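Local coordinates for protein phenolpthiocerol synthesis type-I polyketide synthase ppsA (Mycobacterium bovis, PDB 7AKC) that probably selects and loads extender units, as the acyltransferase domain of a modular polyketide synthase building the lipid core of phthiocerols and phenolphthiocerols, at residues 243-248 with 264-269; 110-115 with 211-216; 176-181 with 269-274. All blocks are in the same frame, centred on the assembly; numbering follows the deposited sequence.

In the fold
Interaction 2 is the most deeply buried of the three and lies nearest the centre of the chain; interactions 1 and 3 are partly buried and lie farther out. Interaction 2 rests on one serine–histidine bond and a methionine packed beside it. Interaction 1 is mostly backbone carbonyls gripped by a histidine and an asparagine, and interaction 3 sets a helix start against a hairpin largely through the glutamine and phenylalanine side chains. His269 belongs to both interaction 1 and interaction 3. Interaction 1 also borders interaction 2: Thr244 bonds to Gly110, and Val268 packs on His214. His111 and Phe270 join interaction 2 to interaction 3.

Interaction 1 of 3, residues 243-248 with 264-269; sequences STTYAD and MRNPVH
His269 lies against the loop of Thr244 to Ala247, and its side chain touches that loop from CB to tip. His269 CB sits 3.4 Å from Thr244 O. CG stands anti to the carbonyl carbon, beside the backbone N (chi1 -59°), and His269 CG comes 3.6 Å from Tyr246 O. His269 ND1 donates to Thr244 O at 3.0 Å; the oxygen is near the ring plane, while the donor stands above the carbonyl plane. The same oxygen also takes the nearly straight bond from His269 N (2.7 Å, 173°), which arrives in the carbonyl plane on a lone pair. Two donors of one residue grip this carbonyl, and the ND1 bond restrains the ring's rotation. One ring face carries Tyr246 C toward the rim and Ala247 N over the centre, the latter 3.6 Å from His269 CE1. His269 NE2 is 3.8 Å from Ala247 CB. A second anchor comes from Asn266, whose ND2 donates to Thr245 O at 2.9 Å with the oxygen in the amide plane. Nearby, Val268 CG1 lies 3.8 Å from Thr244 OG1, whose hydroxyl bonds to Gly110 O. The 243-248 loop opens as an ST turn, with Ser243 OG accepting from Thr245 N. His269 occupies the N-cap position of helix 270-278, so the contact ties the loop leaving edge strand 240-242 of the parallel sheet to the link between helices 257-265 and 270-278.

Interaction 2 of 3, residues 110-115 with 211-216; sequences GHSMGE and VAPHNP
Ser112 and His214 meet through a short hydrogen bond, OG to NE2 at 2.7 Å, in which either atom could be the donor. The serine oxygen stands anti to its own backbone N (chi1 178°) and reaches His214 at the ring edge, in the imidazole plane; Ser112 CB follows at 3.4 Å from His214 NE2. Met113 packs next to this pair. Its chain bends at chi2 and chi3, and the methyl Met113 CE lies 3.8 Å from His214 CE1 and 4.0 Å from Pro213 CB. The methionine and histidine side chains run past each other in opposite directions. Pro213 CB lies over one face of the His214 ring, offset toward the rim. The GHSMG sequence from Gly110 to Gly114 fits a nucleophile elbow, the tight turn between strand 107-110 and helix 115-121 in the alpha/beta-hydrolase-like large subdomain, and Ser112 has the strained backbone expected of it (phi/psi 53°/-129°). As in related acyltransferases, Ser112 and His214 are probably the catalytic pair. The turn is closed by Gly114 N to His111 O at 2.8 Å and by Glu115 N to Ser112 O at 3.1 Å, and Gly110 CA comes within 3.7 Å of Glu115 CA. Behind the histidine, ND1 is bonded to the backbone carbonyl of Asn266, which fixes the ring's rotation, and Val268 packs on both Ser112 and His214. Farther out, Asn215 ND2 bonds back to Ala212 O and Pro213 O, from above both carbonyl planes, linking the residues on both sides of His214. At the end of the elbow, the Glu115 carboxylate accepts from Thr244 N and is bonded to Ser243, Thr245 and His259.

Interaction 3 of 3, residues 176-181 with 269-274; sequences NSPRQT and HFQQAI
Ser177 and Gln271 bring the two backbones closest, with 5.1 Å between their CA atoms, where a hairpin end meets the first turn of a helix. On the hairpin side, a type I turn runs from Ser177 to Gln180, closed by Gln180 N to Ser177 O at 3.2 Å. Asn176 and Ser177 both face Gln180 in a classic beta bulge: Ser177 N donates to Gln180 O, and Asn176 N makes a weak bond to the same oxygen. On the helix side, His269 holds the N-cap position, and its O takes the first helical bond, from Ala273 N. A backbone hydrogen bond between Gln271 and Tyr175 ties the helix start to strand 171-177. The hairpin joins strands 171-177 and 180-184 of the antiparallel sheet, the small ferredoxin-like subdomain of an acyltransferase, and the contact sets it against the helix that follows the link from helix 257-265. Gln271 carries most of the contact. Its CG is anti to the backbone N (chi1 173°) and the chain stays extended beyond, reaching across the Ser177–Pro178 link. Gln271 CB lies 3.8 Å from Asn176 O. Gln271 CD is 3.8 Å from Pro178 CD, the glutamine and proline side chains crossing obliquely. Phe270 comes in beside it, presenting CD2 to Asn176 O at 3.8 Å, with the oxygen at the ring edge and near its plane. Ile274 CG1, one helical turn on, covers one face of that ring toward the rim, and His111 meets Phe270 edge-to-face. Helix 298-308 packs beside the contact, its Thr304 touched by both Ser177 and Gln271 and its Ser307 by Pro178.

Interaction 1 of 3, residues 243-248 with 264-269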
loop_
_atom_site.group_PDB
_atom_site.type_symbol
_atom_site.label_atom_id
_atom_site.label_comp_id
_atom_site.label_asym_id
_atom_site.label_seq_id
_atom_site.Cartn_x
_atom_site.Cartn_y
_atom_site.Cartn_z
ATOM N N SER A 243 3.946 9.226 3.232
ATOM C CA SER A 243 2.690 8.474 3.355
ATOM C C SER A 243 2.014 8.359 1.994
ATOM O O SER A 243 2.075 9.274 1.183
ATOM C CB SER A 243 1.750 9.217 4.296
ATOM O OG SER A 243 0.510 8.549 4.447
ATOM N N THR A 244 1.320 7.257 1.768
ATOM C CA THR A 244 0.506 7.072 0.576
ATOM C C THR A 244 -0.988 7.314 0.912
ATOM O O THR A 244 -1.871 7.110 0.051
ATOM C CB THR A 244 0.709 5.648 0.028
ATOM O OG1 THR A 244 0.382 4.654 1.035
ATOM C CG2 THR A 244 2.146 5.434 -0.546
ATOM N N THR A 245 -1.295 7.763 2.119
ATOM C CA THR A 245 -2.652 7.978 2.564
ATOM C C THR A 245 -3.368 9.190 1.972
ATOM O O THR A 245 -4.588 9.106 1.669
ATOM C CB THR A 245 -2.673 8.039 4.094
ATOM O OG1 THR A 245 -2.271 6.748 4.591
ATOM C CG2 THR A 245 -4.058 8.405 4.653
ATOM N N TYR A 246 -2.627 10.289 1.836
ATOM C CA TYR A 246 -3.229 11.570 1.412
ATOM C C TYR A 246 -2.789 12.014 0.017
ATOM O O TYR A 246 -1.647 11.787 -0.372
ATOM C CB TYR A 246 -2.868 12.658 2.427
ATOM C CG TYR A 246 -3.109 12.280 3.862
ATOM C CD1 TYR A 246 -4.364 12.423 4.427
ATOM C CD2 TYR A 246 -2.090 11.786 4.654
ATOM C CE1 TYR A 246 -4.601 12.080 5.744
ATOM C CE2 TYR A 246 -2.312 11.433 5.972
ATOM C CZ TYR A 246 -3.573 11.581 6.519
ATOM O OH TYR A 246 -3.809 11.241 7.816
ATOM N N ALA A 247 -3.708 12.666 -0.691
ATOM C CA ALA A 247 -3.372 13.218 -2.007
ATOM C C ALA A 247 -2.327 14.331 -1.852
ATOM O O ALA A 247 -1.526 14.533 -2.751
ATOM C CB ALA A 247 -4.624 13.789 -2.691
ATOM N N ASP A 248 -2.385 15.061 -0.737
ATOM C CA ASP A 248 -1.400 16.137 -0.466
ATOM C C ASP A 248 -0.251 15.507 0.302
ATOM O O ASP A 248 -0.455 15.133 1.446
ATOM C CB ASP A 248 -2.041 17.321 0.264
ATOM C CG ASP A 248 -1.097 18.472 0.585
ATOM O OD1 ASP A 248 0.038 18.470 0.085
ATOM O OD2 ASP A 248 -1.516 19.365 1.333
ATOM N N MET A 264 -7.040 3.181 5.729
ATOM C CA MET A 264 -7.751 1.959 5.261
ATOM C C MET A 264 -8.858 2.298 4.246
ATOM O O MET A 264 -9.192 1.417 3.467
ATOM C CB MET A 264 -8.336 1.191 6.454
ATOM C CG MET A 264 -9.568 1.808 7.048
ATOM S SD MET A 264 -10.048 0.994 8.579
ATOM C CE MET A 264 -9.967 -0.721 8.080
ATOM N N ARG A 265 -9.385 3.520 4.254
ATOM C CA ARG A 265 -10.501 3.907 3.345
ATOM C C ARG A 265 -9.967 4.663 2.129
ATOM O O ARG A 265 -10.431 4.390 1.023
ATOM C CB ARG A 265 -11.494 4.801 4.092
ATOM C CG ARG A 265 -12.533 5.493 3.227
ATOM C CD ARG A 265 -13.366 4.500 2.452
ATOM N NE ARG A 265 -14.305 5.178 1.579
ATOM C CZ ARG A 265 -14.066 5.505 0.318
ATOM N NH1 ARG A 265 -12.908 5.209 -0.243
ATOM N NH2 ARG A 265 -14.996 6.124 -0.379
ATOM N N ASN A 266 -9.031 5.594 2.342
ATOM C CA ASN A 266 -8.574 6.422 1.235
ATOM C C ASN A 266 -7.910 5.609 0.144
ATOM O O ASN A 266 -7.322 4.560 0.426
ATOM C CB ASN A 266 -7.536 7.435 1.747
ATOM C CG ASN A 266 -8.124 8.684 2.336
ATOM O OD1 ASN A 266 -9.330 8.790 2.578
ATOM N ND2 ASN A 266 -7.257 9.641 2.644
ATOM N N PRO A 267 -7.898 6.127 -1.095
ATOM C CA PRO A 267 -7.057 5.508 -2.125
ATOM C C PRO A 267 -5.577 5.497 -1.673
ATOM O O PRO A 267 -5.153 6.243 -0.767
ATOM C CB PRO A 267 -7.178 6.455 -3.337
ATOM C CG PRO A 267 -8.181 7.425 -3.015
ATOM C CD PRO A 267 -8.526 7.371 -1.554
ATOM N N VAL A 268 -4.806 4.616 -2.277
ATOM C CA VAL A 268 -3.360 4.476 -1.966
ATOM C C VAL A 268 -2.596 5.301 -3.012
ATOM O O VAL A 268 -2.613 4.945 -4.210
ATOM C CB VAL A 268 -2.942 3.009 -2.079
ATOM C CG1 VAL A 268 -1.427 2.878 -1.854
ATOM C CG2 VAL A 268 -3.742 2.121 -1.113
ATOM N N HIS A 269 -1.986 6.411 -2.582
ATOM C CA HIS A 269 -1.299 7.354 -3.482
ATOM C C HIS A 269 0.128 6.894 -3.743
ATOM O O HIS A 269 1.089 7.567 -3.386
ATOM C CB HIS A 269 -1.395 8.805 -2.894
ATOM C CG HIS A 269 -2.815 9.266 -2.719
ATOM N ND1 HIS A 269 -3.562 8.950 -1.588
ATOM C CD2 HIS A 269 -3.628 9.891 -3.616
ATOM C CE1 HIS A 269 -4.780 9.445 -1.805
ATOM N NE2 HIS A 269 -4.855 10.052 -2.994
#

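Interaction 2 of 3, residues 110-115 with 211-216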
loop_
_atom_site.group_PDB
_atom_site.type_symbol
_atom_site.label_atom_id
_atom_site.label_comp_id
_atom_site.label_asym_id
_atom_site.label_seq_id
_atom_site.Cartn_x
_atom_site.Cartn_y
_atom_site.Cartn_z
ATOM N N GLY A 110 5.191 3.048 2.446
ATOM C CA GLY A 110 4.309 1.913 2.692
ATOM C C GLY A 110 3.122 2.029 1.754
ATOM O O GLY A 110 2.498 3.083 1.671
ATOM N N HIS A 111 2.792 0.934 1.074
ATOM C CA HIS A 111 1.700 0.785 0.118
ATOM C C HIS A 111 0.540 0.086 0.834
ATOM O O HIS A 111 0.716 -1.003 1.399
ATOM C CB HIS A 111 2.222 -0.062 -1.040
ATOM C CG HIS A 111 1.216 -0.550 -2.025
ATOM N ND1 HIS A 111 0.446 -1.691 -1.768
ATOM C CD2 HIS A 111 0.984 -0.146 -3.296
ATOM C CE1 HIS A 111 -0.268 -1.895 -2.870
ATOM N NE2 HIS A 111 0.011 -0.979 -3.808
ATOM N N SER A 112 -0.650 0.721 0.836
ATOM C CA SER A 112 -1.843 0.162 1.439
ATOM C C SER A 112 -1.591 -0.266 2.922
ATOM O O SER A 112 -0.998 0.497 3.682
ATOM C CB SER A 112 -2.397 -0.961 0.538
ATOM O OG SER A 112 -3.553 -1.595 1.080
ATOM N N MET A 113 -1.943 -1.487 3.303
ATOM C CA MET A 113 -1.714 -2.003 4.649
ATOM C C MET A 113 -0.221 -2.003 5.061
ATOM O O MET A 113 0.086 -2.041 6.246
ATOM C CB MET A 113 -2.351 -3.391 4.791
ATOM C CG MET A 113 -3.784 -3.469 4.277
ATOM S SD MET A 113 -4.985 -2.685 5.379
ATOM C CE MET A 113 -5.181 -1.022 4.556
ATOM N N GLY A 114 0.683 -1.863 4.094
ATOM C CA GLY A 114 2.122 -1.806 4.311
ATOM C C GLY A 114 2.611 -0.545 5.003
ATOM O O GLY A 114 3.758 -0.498 5.457
ATOM N N GLU A 115 1.770 0.512 5.048
ATOM C CA GLU A 115 2.150 1.771 5.706
ATOM C C GLU A 115 2.338 1.565 7.221
ATOM O O GLU A 115 3.117 2.288 7.831
ATOM C CB GLU A 115 1.136 2.890 5.394
ATOM C CG GLU A 115 1.537 4.223 6.001
ATOM C CD GLU A 115 1.034 5.384 5.169
ATOM O OE1 GLU A 115 0.270 6.203 5.722
ATOM O OE2 GLU A 115 1.411 5.485 3.980
ATOM N N VAL A 211 -9.627 -9.267 2.211
ATOM C CA VAL A 211 -10.653 -8.204 2.401
ATOM C C VAL A 211 -10.163 -7.002 1.592
ATOM O O VAL A 211 -9.011 -6.633 1.732
ATOM C CB VAL A 211 -10.851 -7.792 3.870
ATOM C CG1 VAL A 211 -11.798 -6.609 4.003
ATOM C CG2 VAL A 211 -11.320 -8.935 4.747
ATOM N N ALA A 212 -11.035 -6.434 0.778
ATOM C CA ALA A 212 -10.640 -5.290 -0.066
ATOM C C ALA A 212 -10.761 -3.994 0.720
ATOM O O ALA A 212 -11.853 -3.624 1.114
ATOM C CB ALA A 212 -11.460 -5.254 -1.318
ATOM N N PRO A 213 -9.646 -3.282 0.948
ATOM C CA PRO A 213 -9.720 -2.000 1.574
ATOM C C PRO A 213 -9.842 -0.910 0.495
ATOM O O PRO A 213 -10.095 -1.232 -0.629
ATOM C CB PRO A 213 -8.393 -1.969 2.351
ATOM C CG PRO A 213 -7.500 -3.041 1.753
ATOM C CD PRO A 213 -8.279 -3.668 0.621
ATOM N N HIS A 214 -9.712 0.355 0.880
ATOM C CA HIS A 214 -9.683 1.483 -0.093
ATOM C C HIS A 214 -10.981 1.588 -0.892
ATOM O O HIS A 214 -10.908 1.892 -2.080
ATOM C CB HIS A 214 -8.396 1.461 -0.912
ATOM C CG HIS A 214 -7.233 1.091 -0.071
ATOM N ND1 HIS A 214 -6.858 1.839 1.013
ATOM C CD2 HIS A 214 -6.420 0.023 -0.100
ATOM C CE1 HIS A 214 -5.837 1.270 1.602
ATOM N NE2 HIS A 214 -5.563 0.162 0.948
ATOM N N ASN A 215 -12.102 1.394 -0.209
ATOM C CA ASN A 215 -13.429 1.483 -0.866
ATOM C C ASN A 215 -14.480 1.770 0.213
ATOM O O ASN A 215 -14.160 1.606 1.384
ATOM C CB ASN A 215 -13.683 0.264 -1.760
ATOM C CG ASN A 215 -13.958 -0.995 -0.972
ATOM O OD1 ASN A 215 -15.096 -1.268 -0.622
ATOM N ND2 ASN A 215 -12.923 -1.764 -0.699
ATOM N N PRO A 216 -15.709 2.202 -0.142
ATOM C CA PRO A 216 -16.722 2.571 0.848
ATOM C C PRO A 216 -17.107 1.528 1.907
ATOM O O PRO A 216 -17.672 1.891 2.888
ATOM C CB PRO A 216 -17.944 2.911 -0.019
ATOM C CG PRO A 216 -17.349 3.408 -1.297
ATOM C CD PRO A 216 -16.173 2.486 -1.502
#

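Interaction 3 of 3, residues 176-181 with 269-274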
loop_
_atom_site.group_PDB
_atom_site.type_symbol
_atom_site.label_atom_id
_atom_site.label_comp_id
_atom_site.label_asym_id
_atom_site.label_seq_id
_atom_site.Cartn_x
_atom_site.Cartn_y
_atom_site.Cartn_z
ATOM N N ASN A 176 -1.309 2.944 -9.082
ATOM C CA ASN A 176 -0.083 2.153 -9.262
ATOM C C ASN A 176 1.001 2.895 -9.980
ATOM O O ASN A 176 2.123 2.994 -9.518
ATOM C CB ASN A 176 -0.378 0.826 -9.981
ATOM C CG ASN A 176 -0.425 -0.324 -9.049
ATOM O OD1 ASN A 176 -0.682 -0.171 -7.865
ATOM N ND2 ASN A 176 -0.216 -1.523 -9.563
ATOM N N SER A 177 0.654 3.386 -11.169
ATOM C CA SER A 177 1.567 4.071 -12.049
ATOM C C SER A 177 0.672 4.791 -13.086
ATOM O O SER A 177 -0.567 4.682 -13.040
ATOM C CB SER A 177 2.518 3.049 -12.685
ATOM O OG SER A 177 1.812 2.214 -13.599
ATOM N N PRO A 178 1.247 5.616 -13.946
ATOM C CA PRO A 178 0.415 6.422 -14.850
ATOM C C PRO A 178 -0.595 5.662 -15.685
ATOM O O PRO A 178 -1.676 6.171 -15.890
ATOM C CB PRO A 178 1.443 7.148 -15.729
ATOM C CG PRO A 178 2.638 7.279 -14.792
ATOM C CD PRO A 178 2.680 5.966 -14.063
ATOM N N ARG A 179 -0.264 4.454 -16.131
ATOM C CA ARG A 179 -1.138 3.675 -17.005
ATOM C C ARG A 179 -1.738 2.438 -16.327
ATOM O O ARG A 179 -2.233 1.556 -17.028
ATOM C CB ARG A 179 -0.347 3.224 -18.243
ATOM C CG ARG A 179 0.287 4.381 -18.974
ATOM C CD ARG A 179 -0.742 4.980 -19.911
ATOM N N GLN A 180 -1.621 2.337 -14.998
ATOM C CA GLN A 180 -2.130 1.179 -14.260
ATOM C C GLN A 180 -2.843 1.686 -13.030
ATOM O O GLN A 180 -2.217 2.329 -12.172
ATOM C CB GLN A 180 -0.962 0.350 -13.736
ATOM C CG GLN A 180 -0.267 -0.541 -14.724
ATOM C CD GLN A 180 0.213 -1.757 -13.967
ATOM O OE1 GLN A 180 0.722 -1.678 -12.810
ATOM N NE2 GLN A 180 0.033 -2.903 -14.580
ATOM N N THR A 181 -4.115 1.292 -12.871
ATOM C CA THR A 181 -4.892 1.767 -11.738
ATOM C C THR A 181 -5.690 0.615 -11.158
ATOM O O THR A 181 -6.223 -0.189 -11.921
ATOM C CB THR A 181 -5.865 2.871 -12.275
ATOM O OG1 THR A 181 -5.097 3.873 -12.962
ATOM C CG2 THR A 181 -6.633 3.564 -11.143
ATOM N N HIS A 269 -1.986 6.411 -2.582
ATOM C CA HIS A 269 -1.299 7.354 -3.482
ATOM C C HIS A 269 0.128 6.894 -3.743
ATOM O O HIS A 269 1.089 7.567 -3.386
ATOM C CB HIS A 269 -1.395 8.805 -2.894
ATOM C CG HIS A 269 -2.815 9.266 -2.719
ATOM N ND1 HIS A 269 -3.562 8.950 -1.588
ATOM C CD2 HIS A 269 -3.628 9.891 -3.616
ATOM C CE1 HIS A 269 -4.780 9.445 -1.805
ATOM N NE2 HIS A 269 -4.855 10.052 -2.994
ATOM N N PHE A 270 0.272 5.669 -4.267
ATOM C CA PHE A 270 1.582 5.038 -4.437
ATOM C C PHE A 270 2.407 5.700 -5.492
ATOM O O PHE A 270 3.557 6.096 -5.235
ATOM C CB PHE A 270 1.382 3.542 -4.742
ATOM C CG PHE A 270 2.684 2.781 -4.793
ATOM C CD1 PHE A 270 3.468 2.630 -3.653
ATOM C CD2 PHE A 270 3.131 2.223 -5.977
ATOM C CE1 PHE A 270 4.664 1.933 -3.695
ATOM C CE2 PHE A 270 4.367 1.586 -6.038
ATOM C CZ PHE A 270 5.128 1.429 -4.891
ATOM N N GLN A 271 1.831 5.872 -6.725
ATOM C CA GLN A 271 2.576 6.579 -7.768
ATOM C C GLN A 271 3.102 7.973 -7.291
ATOM O O GLN A 271 4.248 8.339 -7.520
ATOM C CB GLN A 271 1.627 6.765 -8.951
ATOM C CG GLN A 271 2.242 7.655 -10.031
ATOM C CD GLN A 271 1.258 7.964 -11.118
ATOM O OE1 GLN A 271 0.359 7.187 -11.420
ATOM N NE2 GLN A 271 1.419 9.140 -11.719
ATOM N N GLN A 272 2.247 8.715 -6.606
ATOM C CA GLN A 272 2.578 10.057 -6.142
ATOM C C GLN A 272 3.702 10.016 -5.129
ATOM O O GLN A 272 4.582 10.870 -5.192
ATOM C CB GLN A 272 1.333 10.744 -5.524
ATOM C CG GLN A 272 0.139 10.956 -6.494
ATOM C CD GLN A 272 -0.800 9.763 -6.601
ATOM O OE1 GLN A 272 -0.520 8.650 -6.167
ATOM N NE2 GLN A 272 -1.971 10.006 -7.157
ATOM N N ALA A 273 3.694 9.034 -4.191
ATOM C CA ALA A 273 4.779 8.940 -3.212
ATOM C C ALA A 273 6.104 8.541 -3.885
ATOM O O ALA A 273 7.138 9.136 -3.614
ATOM C CB ALA A 273 4.417 7.931 -2.113
ATOM N N ILE A 274 6.081 7.545 -4.788
ATOM C CA ILE A 274 7.297 7.129 -5.503
ATOM C C ILE A 274 7.861 8.319 -6.330
ATOM O O ILE A 274 9.060 8.575 -6.305
ATOM C CB ILE A 274 6.938 5.942 -6.449
ATOM C CG1 ILE A 274 6.583 4.660 -5.651
ATOM C CG2 ILE A 274 8.077 5.647 -7.461
ATOM C CD1 ILE A 274 7.792 4.100 -4.741
#